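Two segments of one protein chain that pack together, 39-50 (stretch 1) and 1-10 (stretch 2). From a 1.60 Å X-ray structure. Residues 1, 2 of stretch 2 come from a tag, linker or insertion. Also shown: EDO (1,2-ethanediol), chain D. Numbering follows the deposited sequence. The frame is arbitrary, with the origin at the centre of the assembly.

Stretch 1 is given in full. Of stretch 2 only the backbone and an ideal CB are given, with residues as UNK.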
ATOM      1  N   THR A  39      -3.999  24.022 -13.299  1.00 14.32           N
ATOM      2  CA  THR A  39      -5.204  23.511 -13.912  1.00 13.49           C
ATOM      3  C   THR A  39      -5.490  22.084 -13.447  1.00 14.96           C
ATOM      4  O   THR A  39      -4.578  21.363 -12.981  1.00 18.71           O
ATOM      5  CB  THR A  39      -5.066  23.519 -15.428  1.00 21.80           C
ATOM      6  OG1 THR A  39      -3.946  22.697 -15.766  1.00 25.81           O
ATOM      7  CG2 THR A  39      -4.820  24.933 -15.926  1.00 17.33           C
ATOM      8  N   LEU A  40      -6.759  21.690 -13.534  1.00 12.53           N
ATOM      9  CA  LEU A  40      -7.144  20.297 -13.358  1.00 11.50           C
ATOM     10  C   LEU A  40      -6.957  19.530 -14.663  1.00 17.50           C
ATOM     11  O   LEU A  40      -7.093  20.082 -15.763  1.00 18.25           O
ATOM     12  CB  LEU A  40      -8.594  20.178 -12.879  1.00 11.64           C
ATOM     13  CG  LEU A  40      -8.936  20.828 -11.533  1.00 10.60           C
ATOM     14  CD1 LEU A  40     -10.400  20.632 -11.189  1.00 10.71           C
ATOM     15  CD2 LEU A  40      -8.055  20.288 -10.399  1.00 11.29           C
ATOM     16  N   VAL A  41      -6.669  18.241 -14.527  1.00 11.79           N
ATOM     17  CA  VAL A  41      -6.498  17.342 -15.650  1.00 11.59           C
ATOM     18  C   VAL A  41      -7.739  16.485 -15.845  1.00 12.64           C
ATOM     19  O   VAL A  41      -8.225  15.880 -14.901  1.00 10.46           O
ATOM     20  CB  VAL A  41      -5.245  16.439 -15.429  1.00 10.25           C
ATOM     21  CG1 VAL A  41      -5.093  15.421 -16.567  1.00 13.57           C
ATOM     22  CG2 VAL A  41      -4.019  17.278 -15.311  1.00 11.05           C
ATOM     23  N   VAL A  42      -8.285  16.448 -17.061  1.00 10.68           N
ATOM     24  CA  VAL A  42      -9.426  15.589 -17.354  1.00 11.01           C
ATOM     25  C   VAL A  42      -9.060  14.140 -17.022  1.00 11.68           C
ATOM     26  O   VAL A  42      -8.004  13.646 -17.439  1.00 12.65           O
ATOM     27  CB  VAL A  42      -9.873  15.719 -18.837  1.00 13.73           C
ATOM     28  CG1 VAL A  42     -10.982  14.729 -19.178  1.00 15.43           C
ATOM     29  CG2 VAL A  42     -10.330  17.120 -19.091  1.00 15.34           C
ATOM     30  N   GLY A  43      -9.903  13.467 -16.244  1.00 13.77           N
ATOM     31  CA  GLY A  43      -9.636  12.101 -15.821  1.00 13.90           C
ATOM     32  C   GLY A  43      -8.968  11.968 -14.462  1.00 12.37           C
ATOM     33  O   GLY A  43      -8.850  10.866 -13.927  1.00 17.62           O
ATOM     34  N   GLN A  44      -8.511  13.091 -13.903  1.00 11.29           N
ATOM     35  CA  GLN A  44      -7.959  13.170 -12.548  1.00 10.83           C
ATOM     36  C   GLN A  44      -9.058  12.832 -11.548  1.00 11.93           C
ATOM     37  O   GLN A  44     -10.217  13.211 -11.716  1.00 14.43           O
ATOM     38  CB  GLN A  44      -7.392  14.591 -12.305  1.00 18.34           C
ATOM     39  CG  GLN A  44      -6.806  14.875 -10.994  1.00 37.64           C
ATOM     40  CD  GLN A  44      -6.244  16.283 -10.878  1.00 17.55           C
ATOM     41  OE1 GLN A  44      -6.322  17.140 -11.789  1.00 14.95           O
ATOM     42  NE2 GLN A  44      -5.637  16.522  -9.757  1.00 20.98           N
ATOM     43  N   ALA A  45      -8.705  12.076 -10.509  1.00 11.89           N
ATOM     44  CA  ALA A  45      -9.662  11.721  -9.469  1.00 12.71           C
ATOM     45  C   ALA A  45      -9.469  12.575  -8.234  1.00 13.19           C
ATOM     46  O   ALA A  45      -8.387  12.556  -7.626  1.00 15.36           O
ATOM     47  CB  ALA A  45      -9.497  10.247  -9.085  1.00 12.23           C
ATOM     48  N   LEU A  46     -10.524  13.289  -7.848  1.00 10.85           N
ATOM     49  CA  LEU A  46     -10.492  14.171  -6.697  1.00 10.91           C
ATOM     50  C   LEU A  46     -11.428  13.626  -5.629  1.00 14.18           C
ATOM     51  O   LEU A  46     -12.401  12.908  -5.946  1.00 16.79           O
ATOM     52  CB  LEU A  46     -10.936  15.595  -7.042  1.00 11.53           C
ATOM     53  CG  LEU A  46     -10.102  16.311  -8.108  1.00 12.08           C
ATOM     54  CD1 LEU A  46     -10.759  17.640  -8.443  1.00 15.61           C
ATOM     55  CD2 LEU A  46      -8.660  16.487  -7.698  1.00 16.81           C
ATOM     56  N   ILE A  47     -11.161  13.979  -4.374  1.00 11.37           N
ATOM     57  CA  ILE A  47     -12.172  13.789  -3.352  1.00 12.63           C
ATOM     58  C   ILE A  47     -12.840  15.157  -3.091  1.00 13.08           C
ATOM     59  O   ILE A  47     -12.172  16.225  -3.039  1.00 14.39           O
ATOM     60  CB  ILE A  47     -11.573  13.133  -2.082  1.00 18.03           C
ATOM     61  CG1 ILE A  47     -10.367  13.888  -1.539  1.00 17.26           C
ATOM     62  CG2 ILE A  47     -11.166  11.698  -2.417  1.00 13.51           C
ATOM     63  CD1 ILE A  47      -9.881  13.328  -0.189  1.00 18.92           C
ATOM     64  N   VAL A  48     -14.177  15.122  -3.008  1.00 14.47           N
ATOM     65  CA  VAL A  48     -15.024  16.316  -2.873  1.00 16.46           C
ATOM     66  C   VAL A  48     -16.140  16.080  -1.862  1.00 19.99           C
ATOM     67  O   VAL A  48     -16.701  14.993  -1.801  1.00 18.27           O
ATOM     68  CB  VAL A  48     -15.669  16.706  -4.226  1.00 16.66           C
ATOM     69  CG1 VAL A  48     -16.635  17.903  -4.079  1.00 19.12           C
ATOM     70  CG2 VAL A  48     -14.600  17.015  -5.265  1.00 16.68           C
ATOM     71  N   ASN A  49     -16.450  17.105  -1.078  1.00 17.67           N
ATOM     72  CA  ASN A  49     -17.641  17.106  -0.207  1.00 15.01           C
ATOM     73  C   ASN A  49     -18.891  17.352  -1.000  1.00 15.68           C
ATOM     74  O   ASN A  49     -19.087  18.457  -1.514  1.00 22.90           O
ATOM     75  CB  ASN A  49     -17.490  18.180   0.863  1.00 21.79           C
ATOM     76  CG  ASN A  49     -18.521  18.060   1.956  1.00 42.22           C
ATOM     77  OD1 ASN A  49     -19.674  17.761   1.694  1.00 29.70           O
ATOM     78  ND2 ASN A  49     -18.107  18.298   3.192  1.00 66.90           N
ATOM     79  N   THR A  50     -19.744  16.331  -1.104  1.00 19.39           N
ATOM     80  CA  THR A  50     -21.016  16.427  -1.838  1.00 18.32           C
ATOM     81  C   THR A  50     -22.197  16.296  -0.889  1.00 28.86           C
ATOM     82  O   THR A  50     -23.278  15.882  -1.313  1.00 26.67           O
ATOM     83  CB  THR A  50     -21.101  15.348  -2.928  1.00 18.74           C
ATOM     84  OG1 THR A  50     -20.914  14.053  -2.329  1.00 21.36           O
ATOM     85  CG2 THR A  50     -19.989  15.561  -3.967  1.00 19.05           C
ATOM     86  N   UNK A   1     -19.707  11.984   6.820  1.00 31.54           N
ATOM     87  CA  UNK A   1     -20.339  11.059   5.832  1.00 40.01           C
ATOM     88  C   UNK A   1     -20.676  11.801   4.560  1.00 30.51           C
ATOM     89  O   UNK A   1     -21.768  11.634   3.989  1.00 26.69           O
ATOM     90  CB  UNK A   1     -21.606  10.418   6.403  1.00 40.01           C
ATOM     91  N   UNK A   2     -19.726  12.619   4.112  1.00 22.70           N
ATOM     92  CA  UNK A   2     -20.013  13.543   3.012  1.00 22.17           C
ATOM     93  C   UNK A   2     -19.072  13.447   1.815  1.00 21.87           C
ATOM     94  O   UNK A   2     -19.497  13.745   0.692  1.00 21.97           O
ATOM     95  CB  UNK A   2     -19.977  14.977   3.545  1.00 22.17           C
ATOM     96  N   UNK A   3     -17.865  12.922   2.028  1.00 21.70           N
ATOM     97  CA  UNK A   3     -16.874  12.824   0.942  1.00 18.18           C
ATOM     98  C   UNK A   3     -17.172  11.746  -0.083  1.00 15.85           C
ATOM     99  O   UNK A   3     -17.578  10.633   0.247  1.00 15.08           O
ATOM    100  CB  UNK A   3     -15.488  12.563   1.535  1.00 18.18           C
ATOM    101  N   UNK A   4     -16.899  12.080  -1.338  1.00 13.85           N
ATOM    102  CA  UNK A   4     -16.925  11.110  -2.415  1.00 11.63           C
ATOM    103  C   UNK A   4     -15.787  11.397  -3.387  1.00 11.60           C
ATOM    104  O   UNK A   4     -15.185  12.480  -3.369  1.00 12.38           O
ATOM    105  CB  UNK A   4     -18.275  11.133  -3.135  1.00 11.63           C
ATOM    106  N   UNK A   5     -15.531  10.419  -4.242  1.00 12.75           N
ATOM    107  CA  UNK A   5     -14.605  10.578  -5.353  1.00 11.18           C
ATOM    108  C   UNK A   5     -15.359  11.152  -6.573  1.00 14.56           C
ATOM    109  O   UNK A   5     -16.485  10.737  -6.876  1.00 13.64           O
ATOM    110  CB  UNK A   5     -13.945   9.241  -5.696  1.00 11.18           C
ATOM    111  N   UNK A   6     -14.767  12.144  -7.233  1.00 12.99           N
ATOM    112  CA  UNK A   6     -15.300  12.733  -8.465  1.00 12.70           C
ATOM    113  C   UNK A   6     -14.190  12.733  -9.525  1.00 13.59           C
ATOM    114  O   UNK A   6     -13.058  13.136  -9.234  1.00 16.81           O
ATOM    115  CB  UNK A   6     -15.823  14.150  -8.218  1.00 12.70           C
ATOM    116  N   UNK A   7     -14.513  12.305 -10.742  1.00 12.59           N
ATOM    117  CA  UNK A   7     -13.559  12.359 -11.848  1.00 12.40           C
ATOM    118  C   UNK A   7     -13.723  13.669 -12.606  1.00 12.51           C
ATOM    119  O   UNK A   7     -14.839  14.040 -12.987  1.00 13.27           O
ATOM    120  CB  UNK A   7     -13.747  11.168 -12.789  1.00 12.40           C
ATOM    121  N   UNK A   8     -12.607  14.371 -12.802  1.00 11.44           N
ATOM    122  CA  UNK A   8     -12.586  15.653 -13.494  1.00 11.09           C
ATOM    123  C   UNK A   8     -13.006  15.482 -14.963  1.00 12.61           C
ATOM    124  O   UNK A   8     -12.610  14.535 -15.643  1.00 12.16           O
ATOM    125  CB  UNK A   8     -11.193  16.281 -13.405  1.00 11.09           C
ATOM    126  N   UNK A   9     -13.885  16.373 -15.397  1.00 12.01           N
ATOM    127  CA  UNK A   9     -14.390  16.429 -16.783  1.00 11.83           C
ATOM    128  C   UNK A   9     -13.915  17.721 -17.447  1.00 12.54           C
ATOM    129  O   UNK A   9     -13.508  18.680 -16.775  1.00 12.40           O
ATOM    130  CB  UNK A   9     -15.917  16.343 -16.815  1.00 11.83           C
ATOM    131  N   UNK A  10     -14.033  17.755 -18.771  1.00 14.46           N
ATOM    132  CA  UNK A  10     -13.616  18.916 -19.561  1.00 14.82           C
ATOM    133  C   UNK A  10     -14.224  20.217 -19.048  1.00 14.78           C
ATOM    134  O   UNK A  10     -15.437  20.322 -18.875  1.00 15.72           O
ATOM    135  CB  UNK A  10     -14.000  18.715 -21.028  1.00 14.82           C
TER
HETATM  136  C1  EDO D 501     -22.327   9.083   0.951  1.00 38.00           C
HETATM  137  O1  EDO D 501     -22.525   9.107   2.366  1.00 43.77           O
HETATM  138  C2  EDO D 501     -21.428  10.253   0.611  1.00 27.86           C
HETATM  139  O2  EDO D 501     -22.042  11.413   1.186  1.00 27.89           O

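Residues 3-7 form a strand antiparallel to strand 45-49; as in any extended strand, successive side chains point to alternate faces of the sheet. At position 1 the ideal CB has nothing of stretch 1 within 5.5 Å, and almost any residue would fit. It is F1, from the expression tag, whose carbonyl O accepts a hydrogen bond from O1 of the ethanediol (3.1 Å).

The CB of position 2 points toward stretch 1 and lies 3.4 Å from N49 OD1, so a small side chain suits. The tag supplies A2, whose O accepts a hydrogen bond from T50 N (3.2 Å).

Position 3 pairs with N49 without backbone hydrogen bonds, on the face that carries I47. A branched aliphatic residue would suit this apolar surface, and the residue is I3: its CG2 lies 4.1 Å from I47 CB, while its CD1 reaches to 3.7 Å from N49 N.

Position 4 is held to V48 by two backbone hydrogen bonds, its N to V48 O (3.0 Å) and V48 N to its O (2.9 Å). Its CB is on the other face, 4.0 Å from T50 OG1, which favours a polar side chain. The residue is Q4; its OE1 lies 2.8 Å from T50 OG1 in a hydrogen bond, and its NE2 donates to the O of position 5 (3.1 Å).

Position 5 returns to the face of A45 and I47, where beta-branched aliphatics would fit. I5 sets CG1 4.2 Å from I47 CG2 and CG2 4.3 Å from A45 CB.

At position 6, two backbone hydrogen bonds again fix the pair: its N donates to L46 O (2.8 Å) and its O accepts from L46 N (2.9 Å). The CB is 4.3 Å from V48 CG2, so a compact apolar group is favoured. V6 brings CG2 to 4.2 Å from V48 CB.

Position 7 sits opposite A45 and near G43, where little side chain competes for space; threonine, serine or valine would all be reasonable. T7 packs its CG2 3.8 Å from G43 CA.

Position 8 points its CB into the hollow formed by L40, the V41-Q44 turn and L46. Its N donates to Q44 O (2.9 Å) and its O accepts from G43 N (3.0 Å). A medium-sized aliphatic residue is expected. V8 has the largest contact area of the stretch, with CG1 3.9 Å from L40 CB and CG2 3.6 Å from L46 CD1.

Positions 9 and 10, R9 and S10, point away and tolerate many residues.

Stretch 2, residues 1-10: FAIQIVTVRS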
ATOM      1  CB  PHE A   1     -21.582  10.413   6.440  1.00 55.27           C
ATOM      2  CG  PHE A   1     -21.247   9.430   7.494  1.00 62.36           C
ATOM      3  CD1 PHE A   1     -21.073   9.838   8.800  1.00 61.26           C
ATOM      4  CD2 PHE A   1     -21.029   8.103   7.166  1.00 69.55           C
ATOM      5  CE1 PHE A   1     -20.719   8.937   9.769  1.00 63.70           C
ATOM      6  CE2 PHE A   1     -20.677   7.193   8.129  1.00 71.25           C
ATOM      7  CZ  PHE A   1     -20.516   7.609   9.434  1.00 69.88           C
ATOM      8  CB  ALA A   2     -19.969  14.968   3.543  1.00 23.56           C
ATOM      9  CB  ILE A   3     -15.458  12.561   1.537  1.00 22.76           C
ATOM     10  CG1 ILE A   3     -14.894  13.836   2.168  1.00 31.24           C
ATOM     11  CG2 ILE A   3     -14.492  11.982   0.510  1.00 35.64           C
ATOM     12  CD1 ILE A   3     -14.524  14.915   1.199  1.00 41.56           C
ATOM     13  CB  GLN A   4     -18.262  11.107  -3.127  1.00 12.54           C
ATOM     14  CG  GLN A   4     -18.503  12.268  -4.061  1.00 13.41           C
ATOM     15  CD  GLN A   4     -19.692  12.003  -4.932  1.00 17.23           C
ATOM     16  OE1 GLN A   4     -20.837  12.323  -4.564  1.00 14.51           O
ATOM     17  NE2 GLN A   4     -19.456  11.371  -6.067  1.00 13.89           N
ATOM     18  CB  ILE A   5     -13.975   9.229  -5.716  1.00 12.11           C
ATOM     19  CG1 ILE A   5     -13.164   8.699  -4.537  1.00 15.83           C
ATOM     20  CG2 ILE A   5     -13.083   9.372  -6.948  1.00 19.05           C
ATOM     21  CD1 ILE A   5     -12.802   7.222  -4.662  1.00 17.47           C
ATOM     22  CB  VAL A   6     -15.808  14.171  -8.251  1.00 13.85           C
ATOM     23  CG1 VAL A   6     -16.282  14.786  -9.567  1.00 17.43           C
ATOM     24  CG2 VAL A   6     -16.945  14.171  -7.256  1.00 13.16           C
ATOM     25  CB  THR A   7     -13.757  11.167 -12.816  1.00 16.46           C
ATOM     26  OG1 THR A   7     -13.501   9.944 -12.129  1.00 21.28           O
ATOM     27  CG2 THR A   7     -12.799  11.217 -13.989  1.00 18.58           C
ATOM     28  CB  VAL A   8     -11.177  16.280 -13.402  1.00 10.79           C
ATOM     29  CG1 VAL A   8     -11.039  17.521 -14.286  1.00 11.45           C
ATOM     30  CG2 VAL A   8     -10.845  16.630 -11.944  1.00 11.23           C
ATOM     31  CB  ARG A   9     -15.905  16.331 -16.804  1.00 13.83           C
ATOM     32  CG  ARG A   9     -16.373  14.966 -16.301  1.00 17.60           C
ATOM     33  CD  ARG A   9     -17.884  14.754 -16.315  1.00 33.16           C
ATOM     34  NE  ARG A   9     -18.643  15.872 -15.781  1.00 59.28           N
ATOM     35  CZ  ARG A   9     -19.970  15.897 -15.727  1.00 79.29           C
ATOM     36  NH1 ARG A   9     -20.672  14.866 -16.176  1.00 78.71           N
ATOM     37  NH2 ARG A   9     -20.598  16.954 -15.229  1.00 91.26           N
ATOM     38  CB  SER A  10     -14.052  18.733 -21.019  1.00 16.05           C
ATOM     39  OG  SER A  10     -13.573  17.512 -21.550  1.00 30.30           O
TER
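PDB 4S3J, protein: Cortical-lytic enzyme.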